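Local coordinates for protein endo-beta-1,4-mannanase (Alicyclobacillus acidocaldarius, PDB 4CD7) that probably hydrolyses internal beta-1,4-mannosidic linkages in mannans, as a TIM-barrel endo-mannanase of glycoside hydrolase family 113, at residues A[146-151]-A[164-169]. Sequence-based numbering, arbitrary orientation.
With BMA (beta-D-mannopyranose), chain C; IFM (5-hydroxymethyl-3,4-dihydroxypiperidine), chain E.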
loop_
_atom_site.group_PDB
_atom_site.type_symbol
_atom_site.label_atom_id
_atom_site.label_comp_id
_atom_site.label_asym_id
_atom_site.label_seq_id
_atom_site.Cartn_x
_atom_site.Cartn_y
_atom_site.Cartn_z
ATOM N N PHE A 146 3.160 4.995 -8.991
ATOM C CA PHE A 146 3.940 3.792 -8.793
ATOM C C PHE A 146 4.558 3.891 -7.406
ATOM O O PHE A 146 5.110 4.927 -7.054
ATOM C CB PHE A 146 5.029 3.673 -9.875
ATOM C CG PHE A 146 5.819 2.401 -9.785
ATOM C CD1 PHE A 146 5.309 1.215 -10.276
ATOM C CD2 PHE A 146 7.061 2.376 -9.181
ATOM C CE1 PHE A 146 6.040 0.024 -10.180
ATOM C CE2 PHE A 146 7.781 1.204 -9.077
ATOM C CZ PHE A 146 7.276 0.023 -9.581
ATOM N N CYS A 147 4.449 2.813 -6.638
ATOM C CA CYS A 147 5.010 2.711 -5.296
ATOM C C CYS A 147 6.238 1.793 -5.314
ATOM O O CYS A 147 6.125 0.610 -5.573
ATOM C CB CYS A 147 3.962 2.161 -4.327
ATOM S SG CYS A 147 4.553 2.088 -2.613
ATOM N N VAL A 148 7.404 2.365 -5.019
ATOM C CA VAL A 148 8.703 1.719 -5.200
ATOM C C VAL A 148 9.109 0.827 -4.024
ATOM O O VAL A 148 10.062 0.041 -4.120
ATOM C CB VAL A 148 9.803 2.760 -5.562
ATOM C CG1 VAL A 148 10.109 3.669 -4.376
ATOM C CG2 VAL A 148 11.066 2.066 -6.078
ATOM N N GLY A 149 8.382 0.910 -2.917
ATOM C CA GLY A 149 8.618 -0.017 -1.844
ATOM C C GLY A 149 7.633 0.160 -0.731
ATOM O O GLY A 149 6.920 1.161 -0.689
ATOM N N CYS A 150 7.598 -0.830 0.163
ATOM C CA CYS A 150 6.607 -0.896 1.225
ATOM C C CYS A 150 7.184 -1.503 2.507
ATOM O O CYS A 150 7.497 -2.691 2.549
ATOM C CB CYS A 150 5.410 -1.739 0.746
ATOM S SG CYS A 150 4.088 -1.910 1.953
ATOM N N GLU A 151 7.302 -0.667 3.551
ATOM C CA GLU A 151 7.643 -1.101 4.899
ATOM C C GLU A 151 9.015 -1.767 5.013
ATOM O O GLU A 151 9.199 -2.668 5.843
ATOM C CB GLU A 151 6.559 -2.030 5.459
ATOM C CG GLU A 151 5.176 -1.395 5.606
ATOM C CD GLU A 151 4.091 -2.390 6.022
ATOM O OE1 GLU A 151 4.381 -3.578 6.349
ATOM O OE2 GLU A 151 2.911 -1.988 5.978
ATOM N N GLU A 164 19.619 4.305 -6.272
ATOM C CA GLU A 164 19.862 3.631 -7.560
ATOM C C GLU A 164 18.569 3.020 -8.080
ATOM O O GLU A 164 18.251 3.138 -9.263
ATOM C CB GLU A 164 20.932 2.538 -7.445
ATOM C CG GLU A 164 22.366 3.047 -7.252
ATOM C CD GLU A 164 23.302 1.999 -6.637
ATOM O OE1 GLU A 164 23.031 0.781 -6.758
ATOM O OE2 GLU A 164 24.310 2.394 -6.021
ATOM N N THR A 165 17.820 2.391 -7.180
ATOM C CA THR A 165 16.557 1.743 -7.535
ATOM C C THR A 165 15.526 2.734 -8.062
ATOM O O THR A 165 14.883 2.509 -9.105
ATOM C CB THR A 165 15.978 0.980 -6.311
ATOM O OG1 THR A 165 16.906 -0.055 -5.924
ATOM C CG2 THR A 165 14.648 0.381 -6.622
ATOM N N ILE A 166 15.375 3.840 -7.336
ATOM C CA ILE A 166 14.455 4.894 -7.725
ATOM C C ILE A 166 14.828 5.508 -9.066
ATOM O O ILE A 166 13.932 5.731 -9.926
ATOM C CB ILE A 166 14.319 5.954 -6.614
ATOM C CG1 ILE A 166 13.664 5.295 -5.385
ATOM C CG2 ILE A 166 13.467 7.129 -7.092
ATOM C CD1 ILE A 166 13.813 6.071 -4.096
ATOM N N ALA A 167 16.117 5.793 -9.252
ATOM C CA ALA A 167 16.585 6.370 -10.512
ATOM C C ALA A 167 16.227 5.436 -11.679
ATOM O O ALA A 167 15.847 5.885 -12.764
ATOM C CB ALA A 167 18.089 6.638 -10.454
ATOM N N ARG A 168 16.298 4.133 -11.450
ATOM C CA ARG A 168 16.011 3.201 -12.507
ATOM C C ARG A 168 14.524 3.200 -12.857
ATOM O O ARG A 168 14.147 3.142 -14.024
ATOM C CB ARG A 168 16.451 1.815 -12.092
ATOM C CG ARG A 168 16.523 0.909 -13.274
ATOM C CD ARG A 168 17.262 -0.322 -12.888
ATOM N NE ARG A 168 17.133 -1.272 -13.958
ATOM C CZ ARG A 168 17.313 -2.570 -13.815
ATOM N NH1 ARG A 168 17.658 -3.086 -12.632
ATOM N NH2 ARG A 168 17.190 -3.338 -14.867
ATOM N N VAL A 169 13.690 3.249 -11.831
ATOM C CA VAL A 169 12.256 3.446 -12.006
ATOM C C VAL A 169 11.947 4.701 -12.832
ATOM O O VAL A 169 11.119 4.628 -13.749
ATOM C CB VAL A 169 11.522 3.478 -10.640
ATOM C CG1 VAL A 169 10.092 4.013 -10.775
ATOM C CG2 VAL A 169 11.531 2.085 -10.026
HETATM C C1 BMA C . 4.317 -5.315 11.303
HETATM C C2 BMA C . 3.832 -6.691 10.840
HETATM C C3 BMA C . 3.615 -6.671 9.334
HETATM C C4 BMA C . 2.780 -5.468 8.904
HETATM C C5 BMA C . 3.288 -4.162 9.500
HETATM C C6 BMA C . 2.343 -3.014 9.189
HETATM O O2 BMA C . 2.618 -7.072 11.497
HETATM O O3 BMA C . 2.995 -7.867 8.845
HETATM O O4 BMA C . 2.885 -5.364 7.484
HETATM O O5 BMA C . 3.402 -4.289 10.909
HETATM O O6 BMA C . 2.722 -1.859 9.941
HETATM O O4 IFM E . -1.449 -7.170 5.237
HETATM C C4 IFM E . -0.364 -6.368 5.690
HETATM C C3 IFM E . 0.589 -6.054 4.534
HETATM O O3 IFM E . 1.316 -7.255 4.243
HETATM C C2 IFM E . 1.583 -4.919 4.830
HETATM N N IFM E . 1.088 -3.907 5.752
HETATM C C1 IFM E . 0.142 -4.217 6.796
HETATM C C5 IFM E . -0.966 -5.127 6.312
HETATM C C6 IFM E . -1.891 -5.474 7.470
HETATM O O6 IFM E . -1.229 -6.169 8.520
#
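Glu151 OE1, just past the end of strand 146-150, is gripped by two donors: O4 of a bound mannose, BMA O4, at 2.6 Å, and NE1 of Trp103. The other carboxylate oxygen, Glu151 OE2, takes a hydrogen bond from the ring nitrogen of a hydroxylated piperidine, IFM N, at 2.7 Å. Ser201 also bonds OE2, which together with Trp103 helps fix the rotation of the carboxylate. The position, at the C-terminal end of the fourth barrel strand and beside the junction of the two ligands, is consistent with the acid/base glutamate of related retaining glycosidases. With a glutamine in its place one carboxylate oxygen becomes an NH2, so either the piperidine nitrogen or BMA O4 would probably face a donor and lose its acceptor.

Behind this site the strand packs on helix 164-169 through carbon-to-carbon contacts. Val148 puts CG2, anti to its own N, against Val169 CG2 and the methyl of Thr165, CG2, both 4.0 Å away, while its other branch, CG1, meets Ile166 CG1. Val169 CG1 lies obliquely to the Phe146 ring, 3.8 Å from Phe146 CD2. Strand and helix run nearly antiparallel, at 162°, as in a beta-alpha-beta unit of the barrel. Strands 89-98 and 176-182 flank strand 145-150, and helix 120-140 packs beside both Phe146 and Val169.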